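Local coordinates for lipoprotein (PDB 4OTE) that probably captures methionine outside the cell for an uptake system, as a zinc-binding lipoprotein of the NlpA family, at residues Ser116-Leu130 with Val137-Phe151. Residues are numbered along the deposited sequence; the frame is centred on the assembly and turned at random.
Sequences SKNLRYLESIGLLTL and VSPKDIIENPKGIQF. With ACT (acetate ion), chain S.
Phe151 and Leu119 make the apolar centre of this contact. Leu119 CD2 lies over one face of the Phe151 ring, nearer the CE1-CZ side than the centre, 3.9 Å from the ring centroid in a CH-pi contact. Leu122 CD1 meets the same ring at its edge, in plane, 3.6 Å from Phe151 CE1. Leu128 CD2 comes in obliquely, 3.6 Å from Phe151 CZ, and also touches Ile142 CD1. Ile149 CG2, from the ring's own segment, lies over the opposite face. The other branch of Leu119, CD1, rests on the Ser138-Pro139 peptide. Val137 CG2 packs against Leu130 CD1, while Val137 CG1 touches Arg120 NH2.

Four hydrogen bonds join the two segments. The first torsion of Ser116 (175°) swings OG away from its own N, and there it accepts a nearly straight bond from Val137 N (3.0 Å). Thr129 makes the other three. Its N donates to Glu144 O, and its O accepts from Ile143 N at 2.8 Å. A chi1 of 63° puts Thr129 OG1 within 2.8 Å of Glu144 N, whose bond it accepts.

Within 116-130, Leu130 N donates to Glu123 OE2, and Glu123 OE1 forms a salt bridge with Arg120 NH1. Gly126 ends the helix in a Schellman motif.

The contact packs helix 112-124 and the chain that follows it against the connection into strand 150-154, the outermost strand, within this chain, of a mixed sheet. All four bonds use backbone N or O of 137-151, whereas two use hydroxyls of 116-130. The path of 137-151 is therefore set by its main chain, while the apolar packing depends on its side chains.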
loop_
_atom_site.group_PDB
_atom_site.type_symbol
_atom_site.label_atom_id
_atom_site.label_comp_id
_atom_site.label_asym_id
_atom_site.label_seq_id
_atom_site.Cartn_x
_atom_site.Cartn_y
_atom_site.Cartn_z
ATOM N N SER A 116 11.750 -2.715 7.655
ATOM C CA SER A 116 12.087 -1.802 8.745
ATOM C C SER A 116 10.836 -1.267 9.452
ATOM O O SER A 116 10.763 -1.233 10.684
ATOM C CB SER A 116 12.919 -0.638 8.196
ATOM O OG SER A 116 13.169 0.333 9.192
ATOM N N LYS A 117 9.856 -0.853 8.659
ATOM C CA LYS A 117 8.614 -0.300 9.186
ATOM C C LYS A 117 7.806 -1.349 9.960
ATOM O O LYS A 117 7.238 -1.056 11.015
ATOM C CB LYS A 117 7.791 0.272 8.037
ATOM C CG LYS A 117 6.557 1.035 8.468
ATOM C CD LYS A 117 6.099 2.014 7.396
ATOM C CE LYS A 117 5.902 1.344 6.045
ATOM N NZ LYS A 117 5.528 2.337 5.008
ATOM N N ASN A 118 7.768 -2.570 9.433
ATOM C CA ASN A 118 7.106 -3.684 10.109
ATOM C C ASN A 118 7.748 -4.038 11.449
ATOM O O ASN A 118 7.042 -4.337 12.417
ATOM C CB ASN A 118 7.074 -4.921 9.203
ATOM C CG ASN A 118 6.037 -4.812 8.098
ATOM O OD1 ASN A 118 5.143 -3.963 8.139
ATOM N ND2 ASN A 118 6.142 -5.687 7.111
ATOM N N LEU A 119 9.079 -4.008 11.505
ATOM C CA LEU A 119 9.796 -4.297 12.746
ATOM C C LEU A 119 9.509 -3.238 13.804
ATOM O O LEU A 119 9.379 -3.564 14.984
ATOM C CB LEU A 119 11.302 -4.404 12.502
ATOM C CG LEU A 119 11.762 -5.608 11.672
ATOM C CD1 LEU A 119 13.234 -5.462 11.315
ATOM C CD2 LEU A 119 11.513 -6.921 12.402
ATOM N N ARG A 120 9.399 -1.979 13.379
ATOM C CA ARG A 120 9.065 -0.892 14.300
ATOM C C ARG A 120 7.624 -0.972 14.803
ATOM O O ARG A 120 7.345 -0.567 15.934
ATOM C CB ARG A 120 9.339 0.476 13.669
ATOM C CG ARG A 120 10.821 0.741 13.431
ATOM C CD ARG A 120 11.282 2.056 14.044
ATOM N NE ARG A 120 12.739 2.216 13.981
ATOM C CZ ARG A 120 13.588 2.043 14.998
ATOM N NH1 ARG A 120 13.164 1.691 16.210
ATOM N NH2 ARG A 120 14.889 2.227 14.799
ATOM N N TYR A 121 6.710 -1.488 13.979
ATOM C CA TYR A 121 5.348 -1.747 14.448
ATOM C C TYR A 121 5.393 -2.778 15.575
ATOM O O TYR A 121 4.789 -2.579 16.628
ATOM C CB TYR A 121 4.429 -2.248 13.324
ATOM C CG TYR A 121 4.114 -1.250 12.220
ATOM C CD1 TYR A 121 3.896 0.102 12.496
ATOM C CD2 TYR A 121 3.993 -1.672 10.897
ATOM C CE1 TYR A 121 3.600 1.002 11.485
ATOM C CE2 TYR A 121 3.696 -0.781 9.881
ATOM C CZ TYR A 121 3.498 0.557 10.177
ATOM O OH TYR A 121 3.198 1.444 9.157
ATOM N N LEU A 122 6.128 -3.865 15.354
ATOM C CA LEU A 122 6.274 -4.917 16.361
ATOM C C LEU A 122 6.943 -4.406 17.645
ATOM O O LEU A 122 6.617 -4.869 18.743
ATOM C CB LEU A 122 7.047 -6.110 15.793
ATOM C CG LEU A 122 6.344 -6.878 14.668
ATOM C CD1 LEU A 122 7.269 -7.933 14.080
ATOM C CD2 LEU A 122 5.050 -7.514 15.150
ATOM N N GLU A 123 7.867 -3.454 17.503
ATOM C CA GLU A 123 8.466 -2.783 18.655
ATOM C C GLU A 123 7.421 -1.992 19.437
ATOM O O GLU A 123 7.361 -2.077 20.664
ATOM C CB GLU A 123 9.595 -1.846 18.214
ATOM C CG GLU A 123 10.237 -1.055 19.348
ATOM C CD GLU A 123 11.454 -0.271 18.897
ATOM O OE1 GLU A 123 11.389 0.363 17.822
ATOM O OE2 GLU A 123 12.474 -0.281 19.623
ATOM N N SER A 124 6.592 -1.235 18.724
ATOM C CA SER A 124 5.607 -0.359 19.367
ATOM C C SER A 124 4.543 -1.124 20.162
ATOM O O SER A 124 3.901 -0.548 21.037
ATOM C CB SER A 124 4.939 0.555 18.333
ATOM O OG SER A 124 4.011 -0.157 17.537
ATOM N N ILE A 125 4.360 -2.410 19.859
ATOM C CA ILE A 125 3.471 -3.274 20.647
ATOM C C ILE A 125 4.231 -4.143 21.663
ATOM O O ILE A 125 3.669 -5.087 22.217
ATOM C CB ILE A 125 2.574 -4.160 19.748
ATOM C CG1 ILE A 125 3.404 -5.148 18.922
ATOM C CG2 ILE A 125 1.719 -3.286 18.843
ATOM C CD1 ILE A 125 2.570 -6.090 18.081
ATOM N N GLY A 126 5.502 -3.822 21.898
ATOM C CA GLY A 126 6.287 -4.448 22.961
ATOM C C GLY A 126 6.851 -5.825 22.665
ATOM O O GLY A 126 7.354 -6.487 23.572
ATOM N N LEU A 127 6.791 -6.259 21.409
ATOM C CA LEU A 127 7.278 -7.594 21.034
ATOM C C LEU A 127 8.799 -7.685 20.902
ATOM O O LEU A 127 9.356 -8.774 21.002
ATOM C CB LEU A 127 6.610 -8.077 19.741
ATOM C CG LEU A 127 5.580 -9.198 19.918
ATOM C CD1 LEU A 127 4.260 -8.838 19.256
ATOM C CD2 LEU A 127 6.120 -10.516 19.378
ATOM N N LEU A 128 9.461 -6.554 20.673
ATOM C CA LEU A 128 10.922 -6.515 20.572
ATOM C C LEU A 128 11.449 -5.088 20.733
ATOM O O LEU A 128 10.670 -4.143 20.802
ATOM C CB LEU A 128 11.386 -7.124 19.240
ATOM C CG LEU A 128 10.673 -6.687 17.954
ATOM C CD1 LEU A 128 11.028 -5.256 17.575
ATOM C CD2 LEU A 128 11.011 -7.630 16.807
ATOM N N THR A 129 12.769 -4.939 20.807
ATOM C CA THR A 129 13.392 -3.618 20.901
ATOM C C THR A 129 14.450 -3.437 19.817
ATOM O O THR A 129 15.147 -4.385 19.447
ATOM C CB THR A 129 14.033 -3.378 22.286
ATOM O OG1 THR A 129 15.085 -4.323 22.507
ATOM C CG2 THR A 129 12.992 -3.502 23.389
ATOM N N LEU A 130 14.561 -2.207 19.319
ATOM C CA LEU A 130 15.488 -1.860 18.242
ATOM C C LEU A 130 16.363 -0.683 18.673
ATOM O O LEU A 130 16.048 -0.009 19.655
ATOM C CB LEU A 130 14.697 -1.487 16.987
ATOM C CG LEU A 130 13.876 -2.615 16.352
ATOM C CD1 LEU A 130 12.721 -2.058 15.532
ATOM C CD2 LEU A 130 14.767 -3.511 15.504
ATOM N N VAL A 137 16.003 -0.418 9.844
ATOM C CA VAL A 137 16.373 -1.553 10.685
ATOM C C VAL A 137 16.031 -2.869 9.997
ATOM O O VAL A 137 15.134 -2.929 9.153
ATOM C CB VAL A 137 15.700 -1.495 12.076
ATOM C CG1 VAL A 137 16.184 -0.275 12.848
ATOM C CG2 VAL A 137 14.178 -1.497 11.971
ATOM N N SER A 138 16.763 -3.915 10.367
ATOM C CA SER A 138 16.541 -5.263 9.857
ATOM C C SER A 138 16.532 -6.238 11.043
ATOM O O SER A 138 16.890 -5.848 12.158
ATOM C CB SER A 138 17.647 -5.628 8.862
ATOM O OG SER A 138 18.889 -5.832 9.522
ATOM N N PRO A 139 16.119 -7.501 10.815
ATOM C CA PRO A 139 16.121 -8.500 11.897
ATOM C C PRO A 139 17.487 -8.697 12.583
ATOM O O PRO A 139 17.538 -9.134 13.734
ATOM C CB PRO A 139 15.688 -9.787 11.186
ATOM C CG PRO A 139 14.893 -9.326 10.015
ATOM C CD PRO A 139 15.523 -8.038 9.575
ATOM N N LYS A 140 18.572 -8.380 11.876
ATOM C CA LYS A 140 19.917 -8.388 12.455
ATOM C C LYS A 140 20.083 -7.364 13.587
ATOM O O LYS A 140 20.927 -7.542 14.466
ATOM C CB LYS A 140 20.961 -8.116 11.367
ATOM N N ASP A 141 19.272 -6.307 13.567
ATOM C CA ASP A 141 19.409 -5.189 14.508
ATOM C C ASP A 141 18.525 -5.309 15.752
ATOM O O ASP A 141 18.481 -4.391 16.569
ATOM C CB ASP A 141 19.091 -3.875 13.790
ATOM C CG ASP A 141 19.861 -3.720 12.493
ATOM O OD1 ASP A 141 21.076 -4.018 12.487
ATOM O OD2 ASP A 141 19.253 -3.309 11.481
ATOM N N ILE A 142 17.826 -6.432 15.902
ATOM C CA ILE A 142 16.947 -6.633 17.054
ATOM C C ILE A 142 17.775 -6.784 18.326
ATOM O O ILE A 142 18.592 -7.699 18.436
ATOM C CB ILE A 142 16.034 -7.865 16.865
ATOM C CG1 ILE A 142 15.016 -7.597 15.748
ATOM C CG2 ILE A 142 15.314 -8.209 18.166
ATOM C CD1 ILE A 142 14.296 -8.832 15.254
ATOM N N ILE A 143 17.559 -5.882 19.282
ATOM C CA ILE A 143 18.278 -5.919 20.554
ATOM C C ILE A 143 17.659 -6.986 21.457
ATOM O O ILE A 143 18.294 -8.001 21.734
ATOM C CB ILE A 143 18.294 -4.535 21.242
ATOM C CG1 ILE A 143 19.048 -3.528 20.363
ATOM C CG2 ILE A 143 18.940 -4.618 22.621
ATOM C CD1 ILE A 143 18.991 -2.098 20.858
ATOM N N GLU A 144 16.425 -6.761 21.902
ATOM C CA GLU A 144 15.711 -7.743 22.718
ATOM C C GLU A 144 14.587 -8.400 21.923
ATOM O O GLU A 144 13.905 -7.746 21.134
ATOM C CB GLU A 144 15.150 -7.098 23.985
ATOM C CG GLU A 144 16.209 -6.432 24.848
ATOM C CD GLU A 144 15.686 -6.026 26.212
ATOM O OE1 GLU A 144 14.521 -5.586 26.303
ATOM O OE2 GLU A 144 16.449 -6.144 27.196
ATOM N N ASN A 145 14.409 -9.699 22.147
ATOM C CA ASN A 145 13.423 -10.500 21.433
ATOM C C ASN A 145 12.865 -11.569 22.383
ATOM O O ASN A 145 13.108 -12.760 22.194
ATOM C CB ASN A 145 14.070 -11.139 20.196
ATOM C CG ASN A 145 13.063 -11.804 19.269
ATOM O OD1 ASN A 145 11.877 -11.918 19.587
ATOM N ND2 ASN A 145 13.540 -12.257 18.117
ATOM N N PRO A 146 12.107 -11.137 23.410
ATOM C CA PRO A 146 11.658 -12.031 24.485
ATOM C C PRO A 146 11.107 -13.370 24.005
ATOM O O PRO A 146 11.503 -14.416 24.517
ATOM C CB PRO A 146 10.549 -11.225 25.188
ATOM C CG PRO A 146 10.255 -10.062 24.299
ATOM C CD PRO A 146 11.525 -9.792 23.556
ATOM N N LYS A 147 10.224 -13.333 23.011
ATOM C CA LYS A 147 9.503 -14.528 22.578
ATOM C C LYS A 147 10.141 -15.243 21.384
ATOM O O LYS A 147 9.465 -15.998 20.687
ATOM C CB LYS A 147 8.052 -14.163 22.271
ATOM C CG LYS A 147 7.433 -13.307 23.361
ATOM C CD LYS A 147 5.935 -13.498 23.468
ATOM C CE LYS A 147 5.395 -12.811 24.707
ATOM N NZ LYS A 147 3.951 -12.494 24.558
ATOM N N GLY A 148 11.433 -15.011 21.159
ATOM C CA GLY A 148 12.190 -15.714 20.121
ATOM C C GLY A 148 11.479 -15.793 18.785
ATOM O O GLY A 148 11.322 -16.878 18.220
ATOM N N ILE A 149 11.046 -14.639 18.285
ATOM C CA ILE A 149 10.343 -14.563 17.011
ATOM C C ILE A 149 11.341 -14.617 15.862
ATOM O O ILE A 149 12.295 -13.841 15.826
ATOM C CB ILE A 149 9.520 -13.259 16.895
ATOM C CG1 ILE A 149 8.484 -13.167 18.023
ATOM C CG2 ILE A 149 8.840 -13.165 15.531
ATOM C CD1 ILE A 149 7.480 -14.302 18.054
ATOM N N GLN A 150 11.112 -15.535 14.926
ATOM C CA GLN A 150 11.941 -15.653 13.731
ATOM C C GLN A 150 11.231 -14.956 12.577
ATOM O O GLN A 150 10.000 -14.952 12.511
ATOM C CB GLN A 150 12.196 -17.122 13.381
ATOM C CG GLN A 150 12.459 -18.016 14.584
ATOM C CD GLN A 150 12.966 -19.393 14.201
ATOM O OE1 GLN A 150 13.775 -19.538 13.285
ATOM N NE2 GLN A 150 12.500 -20.414 14.913
ATOM N N PHE A 151 12.008 -14.369 11.671
ATOM C CA PHE A 151 11.457 -13.595 10.568
ATOM C C PHE A 151 11.788 -14.225 9.222
ATOM O O PHE A 151 12.946 -14.526 8.937
ATOM C CB PHE A 151 11.971 -12.160 10.634
ATOM C CG PHE A 151 11.523 -11.429 11.861
ATOM C CD1 PHE A 151 10.351 -10.695 11.852
ATOM C CD2 PHE A 151 12.257 -11.502 13.038
ATOM C CE1 PHE A 151 9.921 -10.030 12.986
ATOM C CE2 PHE A 151 11.835 -10.838 14.177
ATOM C CZ PHE A 151 10.664 -10.100 14.151
HETATM C C ACT S . 2.623 0.642 3.759
HETATM O O ACT S . 1.964 -0.399 3.980
HETATM O OXT ACT S . 3.387 0.769 2.778
HETATM C CH3 ACT S . 2.480 1.781 4.709
#